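Local structure of tyrosyl-DNA phosphodiesterase 2 (Danio rerio, 4F1H) at residues V134-K137 and I138-P142; R156-E159 and V160-G164; K179-H182 and C183-T186. The protein is a member of the endonuclease/exonuclease/phosphatase family with a DNase I-like fold, modelled here with magnesium and a bound nucleic acid. All blocks are in the same frame, centred on the assembly; numbering follows the deposited sequence. Where two conformers were deposited one is given.

Contact 1: V134-K137 and I138-P142; sequences VLQK and IKEAP
Along helix 124-140, which links strands 108-114 and 145-150 in a beta-alpha-beta unit of this DNase I-like fold, I138 reaches back to V134 and L135. The long branch of I138 carries the contact: its CD1 lies 4.1 Å from V134 CG1. The same methyl is 4.2 Å from L135 CD2. V134 turns CG1 anti to its backbone N (chi1 174°), which places that branch in the path of the extended isoleucine chain, and the two side chains cross at a slant. This apolar side rests on the sheet, where V134 meets F149 and I138 packs on M113, V147, F149 and F209, while L135 turns to L166 and P167. Beneath the side chains the helix keeps its regular bonding, with K139 N donating to L135 O at 2.9 Å and E140 N to Q136 O at 3.0 Å.

A polar pair occupies another side of the helix. Q136 bends at chi2 (61°) and brings its amide NE2 to OE2 of E140, whose chain runs out extended; the amide and carboxylate planes stand 83° apart. The modelled NE2 to OE2 separation of 2.4 Å is very short, and its exact value is doubtful. On the far side of the amide, Q136 OE1 is 4.0 Å from K139 CD, where the lysine chain passes obliquely. K137 NZ comes within 4.6 Å of E140 OE1, beyond salt-bridge range, where the opposite charges probably attract weakly. Farther along the chain, R211 bonds the carbonyls of the last two residues, NH2 to A141 O and NH1 to P142 O.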
loop_
_atom_site.group_PDB
_atom_site.type_symbol
_atom_site.label_atom_id
_atom_site.label_comp_id
_atom_site.label_asym_id
_atom_site.label_seq_id
_atom_site.Cartn_x
_atom_site.Cartn_y
_atom_site.Cartn_z
ATOM N N VAL B 134 -0.367 1.547 14.403
ATOM C CA VAL B 134 -0.948 0.209 14.618
ATOM C C VAL B 134 0.034 -0.909 14.326
ATOM O O VAL B 134 0.213 -1.813 15.145
ATOM C CB VAL B 134 -2.229 -0.018 13.782
ATOM C CG1 VAL B 134 -2.719 -1.474 13.906
ATOM C CG2 VAL B 134 -3.321 0.961 14.230
ATOM N N LEU B 135 0.695 -0.831 13.167
ATOM C CA LEU B 135 1.580 -1.922 12.766
ATOM C C LEU B 135 2.800 -1.990 13.684
ATOM O O LEU B 135 3.282 -3.095 13.998
ATOM C CB LEU B 135 1.966 -1.822 11.278
ATOM C CG LEU B 135 0.798 -1.851 10.285
ATOM C CD1 LEU B 135 1.342 -1.530 8.882
ATOM C CD2 LEU B 135 0.077 -3.223 10.300
ATOM N N GLN B 136 3.273 -0.832 14.148
ATOM C CA GLN B 136 4.389 -0.815 15.094
ATOM C C GLN B 136 4.006 -1.482 16.410
ATOM O O GLN B 136 4.801 -2.242 16.971
ATOM C CB GLN B 136 4.914 0.602 15.344
ATOM C CG GLN B 136 6.197 0.601 16.194
ATOM C CD GLN B 136 7.354 -0.159 15.537
ATOM O OE1 GLN B 136 7.413 -0.299 14.309
ATOM N NE2 GLN B 136 8.276 -0.659 16.359
ATOM N N LYS B 137 2.770 -1.252 16.879
ATOM C CA LYS B 137 2.337 -1.868 18.126
ATOM C C LYS B 137 2.143 -3.375 17.957
ATOM O O LYS B 137 2.409 -4.141 18.889
ATOM C CB LYS B 137 1.048 -1.231 18.645
ATOM C CG LYS B 137 1.200 0.223 19.032
ATOM C CD LYS B 137 2.071 0.388 20.273
ATOM C CE LYS B 137 2.352 1.874 20.505
ATOM N NZ LYS B 137 3.239 2.155 21.671
ATOM N N ILE B 138 1.694 -3.818 16.785
ATOM C CA ILE B 138 1.572 -5.259 16.533
ATOM C C ILE B 138 2.967 -5.899 16.547
ATOM O O ILE B 138 3.162 -6.945 17.181
ATOM C CB ILE B 138 0.909 -5.555 15.173
ATOM C CG1 ILE B 138 -0.532 -5.062 15.177
ATOM C CG2 ILE B 138 0.979 -7.058 14.806
ATOM C CD1 ILE B 138 -1.237 -5.252 13.774
ATOM N N LYS B 139 3.925 -5.285 15.845
ATOM C CA LYS B 139 5.315 -5.777 15.858
ATOM C C LYS B 139 5.912 -5.894 17.258
ATOM O O LYS B 139 6.592 -6.888 17.574
ATOM C CB LYS B 139 6.207 -4.843 15.052
ATOM C CG LYS B 139 6.002 -4.874 13.562
ATOM C CD LYS B 139 7.098 -4.065 12.872
ATOM C CE LYS B 139 8.500 -4.513 13.289
ATOM N NZ LYS B 139 9.559 -3.702 12.610
ATOM N N GLU B 140 5.663 -4.891 18.096
ATOM C CA GLU B 140 6.308 -4.806 19.417
ATOM C C GLU B 140 5.558 -5.489 20.533
ATOM O O GLU B 140 5.997 -5.481 21.681
ATOM C CB GLU B 140 6.460 -3.340 19.825
ATOM C CG GLU B 140 7.348 -2.517 18.901
ATOM C CD GLU B 140 7.363 -1.048 19.316
ATOM O OE1 GLU B 140 6.547 -0.666 20.193
ATOM O OE2 GLU B 140 8.189 -0.280 18.768
ATOM N N ALA B 141 4.409 -6.071 20.229
ATOM C CA ALA B 141 3.624 -6.704 21.277
ATOM C C ALA B 141 4.447 -7.849 21.886
ATOM O O ALA B 141 5.266 -8.447 21.187
ATOM C CB ALA B 141 2.323 -7.250 20.677
ATOM N N PRO B 142 4.207 -8.160 23.172
ATOM C CA PRO B 142 4.969 -9.212 23.881
ATOM C C PRO B 142 5.084 -10.506 23.069
ATOM O O PRO B 142 4.099 -10.962 22.476
ATOM C CB PRO B 142 4.130 -9.460 25.144
ATOM C CG PRO B 142 3.431 -8.180 25.396
ATOM C CD PRO B 142 3.163 -7.567 24.029
#

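Contact 2: R156-E159 and V160-G164; sequences RDAE and VANVG. With nucleotides of chain A.
N162 folds back over A158, donating its backbone N to A158 O in a 2.7 Å bond, with the side-chain carbons lying close over the same carbonyl. N162 CB is 3.2 Å from A158 O, whereas the amide ND2, although near that oxygen, is badly angled for a bond to it and finds its partner outside the two segments. One residue earlier, A161 N meets D157 O in a straight bond (172°), and V160 N adds only a weak one to the same oxygen.

At the other end, R156 N donates to E159 OE1 at 3.1 Å, approaching from above the carboxylate plane. That oxygen also takes a salt bridge from R127 NE, and E159 OE2 is bonded by S124 OG, so both carboxylate oxygens of this buried side chain are satisfied. These bonds frame the short helix 157-161: R156 is its N-cap, and a Schellman motif ends it, with G165 N bonded to V160 O, G164 N bonded to A161 O, and G164 at positive phi as the C-prime residue.

The R156 side chain leaves the helix toward the bound nucleic acid. A bend at chi2 (71°) followed by an extended run presents the guanidinium edge to two phosphates. DC3 OP1 of chain A is gripped twice, by R156 NE at 3.0 Å and R156 NH2 at 2.8 Å. The same R156 NH2 also bonds DG2 OP1 of chain A, again at 2.8 Å, and R156 NH1 donates to N154 O, which helps to fix the rotation of the group. D157 OD1 forms a salt bridge with R207 NH2. On the helix side facing V163, CG1 of that valine sits 3.5 Å from E159 O.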
loop_
_atom_site.group_PDB
_atom_site.type_symbol
_atom_site.label_atom_id
_atom_site.label_comp_id
_atom_site.label_asym_id
_atom_site.label_seq_id
_atom_site.Cartn_x
_atom_site.Cartn_y
_atom_site.Cartn_z
ATOM N N ARG B 156 -7.476 1.671 1.805
ATOM C CA ARG B 156 -7.452 1.244 0.398
ATOM C C ARG B 156 -6.177 0.401 0.242
ATOM O O ARG B 156 -5.193 0.655 0.958
ATOM C CB ARG B 156 -7.342 2.504 -0.449
ATOM C CG ARG B 156 -8.643 3.230 -0.664
ATOM C CD ARG B 156 -9.182 3.918 0.586
ATOM N NE ARG B 156 -10.435 4.582 0.252
ATOM C CZ ARG B 156 -11.205 5.254 1.097
ATOM N NH1 ARG B 156 -10.913 5.364 2.419
ATOM N NH2 ARG B 156 -12.296 5.820 0.598
ATOM N N ASP B 157 -6.182 -0.602 -0.648
ATOM C CA ASP B 157 -5.014 -1.491 -0.805
ATOM C C ASP B 157 -3.709 -0.735 -0.991
ATOM O O ASP B 157 -2.664 -1.141 -0.449
ATOM C CB ASP B 157 -5.143 -2.429 -2.010
ATOM C CG ASP B 157 -6.247 -3.437 -1.862
ATOM O OD1 ASP B 157 -6.815 -3.580 -0.755
ATOM O OD2 ASP B 157 -6.541 -4.102 -2.874
ATOM N N ALA B 158 -3.742 0.327 -1.800
ATOM C CA ALA B 158 -2.496 1.050 -2.014
ATOM C C ALA B 158 -1.949 1.745 -0.770
ATOM O O ALA B 158 -0.738 1.957 -0.639
ATOM C CB ALA B 158 -2.661 2.025 -3.133
ATOM N N GLU B 159 -2.828 2.103 0.162
ATOM C CA GLU B 159 -2.353 2.781 1.365
ATOM C C GLU B 159 -1.470 1.870 2.197
ATOM O O GLU B 159 -0.514 2.331 2.836
ATOM C CB GLU B 159 -3.538 3.305 2.187
ATOM C CG GLU B 159 -4.254 4.415 1.461
ATOM C CD GLU B 159 -5.567 4.886 2.090
ATOM O OE1 GLU B 159 -6.108 4.226 3.017
ATOM O OE2 GLU B 159 -6.082 5.937 1.626
ATOM N N VAL B 160 -1.788 0.571 2.187
ATOM C CA VAL B 160 -0.970 -0.415 2.860
ATOM C C VAL B 160 0.367 -0.611 2.110
ATOM O O VAL B 160 1.434 -0.579 2.729
ATOM C CB VAL B 160 -1.716 -1.751 2.979
ATOM C CG1 VAL B 160 -0.862 -2.755 3.703
ATOM C CG2 VAL B 160 -3.026 -1.500 3.748
ATOM N N ALA B 161 0.313 -0.796 0.793
ATOM C CA ALA B 161 1.569 -0.901 0.026
ATOM C C ALA B 161 2.428 0.345 0.258
ATOM O O ALA B 161 3.650 0.241 0.432
ATOM C CB ALA B 161 1.293 -1.115 -1.478
ATOM N N ASN B 162 1.788 1.517 0.295
ATOM C CA ASN B 162 2.506 2.789 0.464
ATOM C C ASN B 162 3.058 3.106 1.868
ATOM O O ASN B 162 3.624 4.192 2.070
ATOM C CB ASN B 162 1.699 3.970 -0.125
ATOM C CG ASN B 162 1.503 3.840 -1.641
ATOM O OD1 ASN B 162 2.323 3.218 -2.318
ATOM N ND2 ASN B 162 0.406 4.388 -2.169
ATOM N N VAL B 163 2.924 2.170 2.820
ATOM C CA VAL B 163 3.690 2.252 4.084
ATOM C C VAL B 163 4.692 1.123 4.143
ATOM O O VAL B 163 5.313 0.870 5.180
ATOM C CB VAL B 163 2.829 2.204 5.360
ATOM C CG1 VAL B 163 1.815 3.267 5.298
ATOM C CG2 VAL B 163 2.153 0.818 5.550
ATOM N N GLY B 164 4.849 0.434 3.021
ATOM C CA GLY B 164 5.781 -0.663 2.988
ATOM C C GLY B 164 5.187 -2.038 3.179
ATOM O O GLY B 164 5.924 -3.022 3.316
ATOM P P DG A 2 -15.437 7.821 1.798
ATOM O OP1 DG A 2 -14.409 6.796 2.126
ATOM O OP2 DG A 2 -15.071 9.286 1.749
ATOM O "O5'" DG A 2 -16.055 7.564 0.345
ATOM C "C5'" DG A 2 -16.624 6.283 0.099
ATOM C "C4'" DG A 2 -16.413 5.997 -1.374
ATOM O "O4'" DG A 2 -17.353 6.809 -2.141
ATOM C "C3'" DG A 2 -15.027 6.272 -1.938
ATOM O "O3'" DG A 2 -14.716 5.084 -2.673
ATOM C "C2'" DG A 2 -15.246 7.464 -2.874
ATOM C "C1'" DG A 2 -16.688 7.231 -3.312
ATOM N N9 DG A 2 -17.408 8.420 -3.753
ATOM C C8 DG A 2 -17.669 9.593 -3.040
ATOM N N7 DG A 2 -18.375 10.474 -3.745
ATOM C C5 DG A 2 -18.568 9.821 -4.990
ATOM C C6 DG A 2 -19.233 10.250 -6.175
ATOM O O6 DG A 2 -19.818 11.318 -6.352
ATOM N N1 DG A 2 -19.205 9.301 -7.198
ATOM C C2 DG A 2 -18.607 8.060 -7.074
ATOM N N2 DG A 2 -18.652 7.244 -8.143
ATOM N N3 DG A 2 -17.955 7.655 -5.985
ATOM C C4 DG A 2 -18.001 8.569 -4.984
ATOM P P DC A 3 -13.217 4.768 -3.169
ATOM O OP1 DC A 3 -12.292 4.946 -2.044
ATOM O OP2 DC A 3 -12.972 5.501 -4.460
ATOM O "O5'" DC A 3 -13.330 3.222 -3.519
ATOM C "C5'" DC A 3 -14.445 2.829 -4.360
ATOM C "C4'" DC A 3 -14.314 1.345 -4.578
ATOM O "O4'" DC A 3 -15.492 0.827 -5.301
ATOM C "C3'" DC A 3 -13.072 0.919 -5.349
ATOM O "O3'" DC A 3 -12.505 -0.166 -4.617
ATOM C "C2'" DC A 3 -13.645 0.514 -6.721
ATOM C "C1'" DC A 3 -15.011 -0.040 -6.325
ATOM N N1 DC A 3 -16.069 0.063 -7.363
ATOM C C2 DC A 3 -16.814 -1.091 -7.651
ATOM O O2 DC A 3 -16.543 -2.157 -7.074
ATOM N N3 DC A 3 -17.803 -0.995 -8.586
ATOM C C4 DC A 3 -18.033 0.184 -9.186
ATOM N N4 DC A 3 -19.018 0.221 -10.100
ATOM C C5 DC A 3 -17.280 1.371 -8.894
ATOM C C6 DC A 3 -16.314 1.266 -7.968
#

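Contact 3: K179-H182 and C183-T186. With nucleotides of chain A.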
loop_
_atom_site.group_PDB
_atom_site.type_symbol
_atom_site.label_atom_id
_atom_site.label_comp_id
_atom_site.label_asym_id
_atom_site.label_seq_id
_atom_site.Cartn_x
_atom_site.Cartn_y
_atom_site.Cartn_z
ATOM N N LYS B 179 -8.118 -14.614 -0.371
ATOM C CA LYS B 179 -8.747 -13.491 -1.074
ATOM C C LYS B 179 -10.106 -13.880 -1.690
ATOM O O LYS B 179 -10.369 -13.614 -2.891
ATOM C CB LYS B 179 -7.829 -12.903 -2.143
ATOM C CG LYS B 179 -6.552 -12.239 -1.593
ATOM C CD LYS B 179 -5.769 -11.573 -2.719
ATOM C CE LYS B 179 -4.596 -10.785 -2.184
ATOM N NZ LYS B 179 -3.907 -10.035 -3.285
ATOM N N GLN B 180 -10.970 -14.445 -0.864
ATOM C CA GLN B 180 -12.244 -14.990 -1.337
ATOM C C GLN B 180 -13.204 -13.878 -1.741
ATOM O O GLN B 180 -13.355 -12.875 -1.029
ATOM C CB GLN B 180 -12.843 -15.938 -0.294
ATOM C CG GLN B 180 -11.868 -17.084 0.063
ATOM C CD GLN B 180 -12.497 -18.174 0.889
ATOM O OE1 GLN B 180 -13.707 -18.352 0.866
ATOM N NE2 GLN B 180 -11.675 -18.920 1.621
ATOM N N GLU B 181 -13.835 -14.054 -2.899
ATOM C CA GLU B 181 -14.532 -12.952 -3.542
ATOM C C GLU B 181 -15.779 -12.528 -2.802
ATOM O O GLU B 181 -16.161 -11.359 -2.815
ATOM C CB GLU B 181 -14.868 -13.306 -4.998
ATOM C CG GLU B 181 -13.945 -12.623 -5.991
ATOM C CD GLU B 181 -13.933 -11.116 -5.808
ATOM O OE1 GLU B 181 -15.027 -10.538 -5.603
ATOM O OE2 GLU B 181 -12.833 -10.513 -5.862
ATOM N N HIS B 182 -16.405 -13.478 -2.119
ATOM C CA HIS B 182 -17.695 -13.219 -1.498
ATOM C C HIS B 182 -17.628 -12.896 -0.001
ATOM O O HIS B 182 -18.662 -12.760 0.658
ATOM C CB HIS B 182 -18.672 -14.355 -1.822
ATOM C CG HIS B 182 -18.958 -14.493 -3.287
ATOM N ND1 HIS B 182 -18.466 -15.530 -4.052
ATOM C CD2 HIS B 182 -19.660 -13.703 -4.135
ATOM C CE1 HIS B 182 -18.867 -15.382 -5.302
ATOM N NE2 HIS B 182 -19.592 -14.280 -5.379
ATOM N N CYS B 183 -16.413 -12.764 0.532
ATOM C CA CYS B 183 -16.230 -12.110 1.823
ATOM C C CYS B 183 -15.201 -10.969 1.694
ATOM O O CYS B 183 -14.448 -10.677 2.624
ATOM C CB CYS B 183 -15.835 -13.109 2.911
ATOM S SG CYS B 183 -14.292 -14.016 2.622
ATOM N N ARG B 184 -15.204 -10.310 0.538
ATOM C CA ARG B 184 -14.270 -9.195 0.250
ATOM C C ARG B 184 -14.744 -7.792 0.688
ATOM O O ARG B 184 -14.092 -7.136 1.515
ATOM C CB ARG B 184 -14.018 -9.157 -1.255
ATOM C CG ARG B 184 -13.006 -8.122 -1.684
ATOM C CD ARG B 184 -12.672 -8.332 -3.174
ATOM N NE ARG B 184 -11.797 -7.245 -3.610
ATOM C CZ ARG B 184 -11.233 -7.176 -4.811
ATOM N NH1 ARG B 184 -11.429 -8.147 -5.692
ATOM N NH2 ARG B 184 -10.446 -6.157 -5.101
ATOM N N TYR B 185 -15.865 -7.330 0.148
ATOM C CA TYR B 185 -16.260 -5.942 0.374
ATOM C C TYR B 185 -17.041 -5.851 1.654
ATOM O O TYR B 185 -17.986 -6.639 1.882
ATOM C CB TYR B 185 -17.129 -5.432 -0.787
ATOM C CG TYR B 185 -16.428 -5.607 -2.087
ATOM C CD1 TYR B 185 -15.216 -4.953 -2.324
ATOM C CD2 TYR B 185 -16.947 -6.449 -3.071
ATOM C CE1 TYR B 185 -14.536 -5.117 -3.542
ATOM C CE2 TYR B 185 -16.275 -6.625 -4.277
ATOM C CZ TYR B 185 -15.074 -5.950 -4.502
ATOM O OH TYR B 185 -14.408 -6.132 -5.704
ATOM N N THR B 186 -16.671 -4.891 2.503
ATOM C CA THR B 186 -17.320 -4.758 3.818
ATOM C C THR B 186 -18.130 -3.469 3.926
ATOM O O THR B 186 -18.923 -3.266 4.857
ATOM C CB THR B 186 -16.309 -4.818 4.990
ATOM O OG1 THR B 186 -15.498 -3.628 4.995
ATOM C CG2 THR B 186 -15.378 -6.059 4.927
ATOM P P DA A 4 -11.069 -0.773 -5.012
ATOM O OP1 DA A 4 -10.536 -1.476 -3.817
ATOM O OP2 DA A 4 -10.245 0.329 -5.584
ATOM O "O5'" DA A 4 -11.400 -1.791 -6.183
ATOM C "C5'" DA A 4 -12.207 -2.947 -5.903
ATOM C "C4'" DA A 4 -12.425 -3.677 -7.205
ATOM O "O4'" DA A 4 -13.349 -2.923 -8.034
ATOM C "C3'" DA A 4 -11.173 -3.890 -8.068
ATOM O "O3'" DA A 4 -11.307 -5.251 -8.435
ATOM C "C2'" DA A 4 -11.351 -2.940 -9.261
ATOM C "C1'" DA A 4 -12.872 -2.945 -9.383
ATOM N N9 DA A 4 -13.473 -1.765 -9.999
ATOM C C8 DA A 4 -13.029 -0.464 -9.959
ATOM N N7 DA A 4 -13.825 0.380 -10.592
ATOM C C5 DA A 4 -14.871 -0.419 -11.050
ATOM C C6 DA A 4 -16.038 -0.110 -11.802
ATOM N N6 DA A 4 -16.348 1.135 -12.213
ATOM N N1 DA A 4 -16.878 -1.134 -12.102
ATOM C C2 DA A 4 -16.568 -2.376 -11.683
ATOM N N3 DA A 4 -15.500 -2.784 -10.979
ATOM C C4 DA A 4 -14.686 -1.737 -10.682
ATOM P P DG A 5 -10.097 -6.052 -9.117
ATOM O OP1 DG A 5 -10.089 -7.424 -8.535
ATOM O OP2 DG A 5 -8.862 -5.207 -9.056
ATOM O "O5'" DG A 5 -10.562 -6.127 -10.635
ATOM C "C5'" DG A 5 -11.829 -6.742 -10.898
ATOM C "C4'" DG A 5 -12.376 -6.396 -12.280
ATOM O "O4'" DG A 5 -12.679 -4.976 -12.400
ATOM C "C3'" DG A 5 -11.461 -6.667 -13.469
ATOM O "O3'" DG A 5 -12.314 -6.971 -14.553
ATOM C "C2'" DG A 5 -10.821 -5.308 -13.729
ATOM C "C1'" DG A 5 -12.096 -4.478 -13.589
ATOM N N9 DG A 5 -11.889 -3.042 -13.424
ATOM C C8 DG A 5 -10.830 -2.400 -12.812
ATOM N N7 DG A 5 -10.950 -1.098 -12.828
ATOM C C5 DG A 5 -12.164 -0.857 -13.484
ATOM C C6 DG A 5 -12.820 0.366 -13.800
ATOM O O6 DG A 5 -12.470 1.548 -13.551
ATOM N N1 DG A 5 -14.029 0.121 -14.472
ATOM C C2 DG A 5 -14.527 -1.123 -14.794
ATOM N N2 DG A 5 -15.704 -1.133 -15.441
ATOM N N3 DG A 5 -13.916 -2.273 -14.500
ATOM C C4 DG A 5 -12.742 -2.055 -13.850
HETATM O O HOH W 1 -17.491 -9.300 -1.304
HETATM O O HOH W 2 -15.088 -8.553 -7.067
#
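E181 and R184 run side by side in the same direction and join at their ends: R184 NH1 donates to E181 OE2 at 2.8 Å in a salt bridge. E181 OE2 accepts through its syn lone pair and lies in the guanidinium plane, yet the two flat groups are turned 60° apart, with this single bond joining them. R184 reaches that point with CG anti to its backbone N (chi1 -176°) and the chain extended onward to NE. From there NH1 also holds DG5 OP1 of chain A at 3.2 Å, at the edge of the guanidinium, so one nitrogen bridges carboxylate and phosphate.

The hydroxyl of Y185 sits over one face of the R184 guanidinium, OH 3.4 Å above its plane and over the centre. The hydroxyl lies 3.5 Å from C4' of DA4 of chain A, and water 2 links Y185 OH to E181 OE1. This is a loop of the DNase I-like fold, between helix 173-176 and strand 187-188, that lies against the bound nucleic acid.

Behind the first shell, water 1 donates to E181 O and accepts from Y185 N, both at 2.9 Å, bridging the two backbones. Q180 O bonds W174 NE1, while Q180 NE2 bonds L177 O. W174 also packs on R184, C183 packs on W174 and L226, and farther along T186 OG1 is bonded to D206 OD2.

In the fold
The three contacts follow one another along the chain, each closing before the next opens. Contact 1 occupies the C-terminal part of helix 124-140, contact 2 the short helix 157-161 after strand 145-150, and contact 3 the loop leading into strand 187-188. The centres of contacts 1 and 2 are 18 Å apart, but they touch where L135 CD1 meets V163 CG2 at 4.2 Å. Contacts 2 and 3, with centres also 18 Å apart, do not touch; together they supply arginines to phosphates of the bound strand, R156 at DG2 and DC3 and R184 at DG5. Contact 1, its centre 26 Å from that of contact 3 without touching, packs on the sheet containing strands 108-114, 145-150 and 202-211.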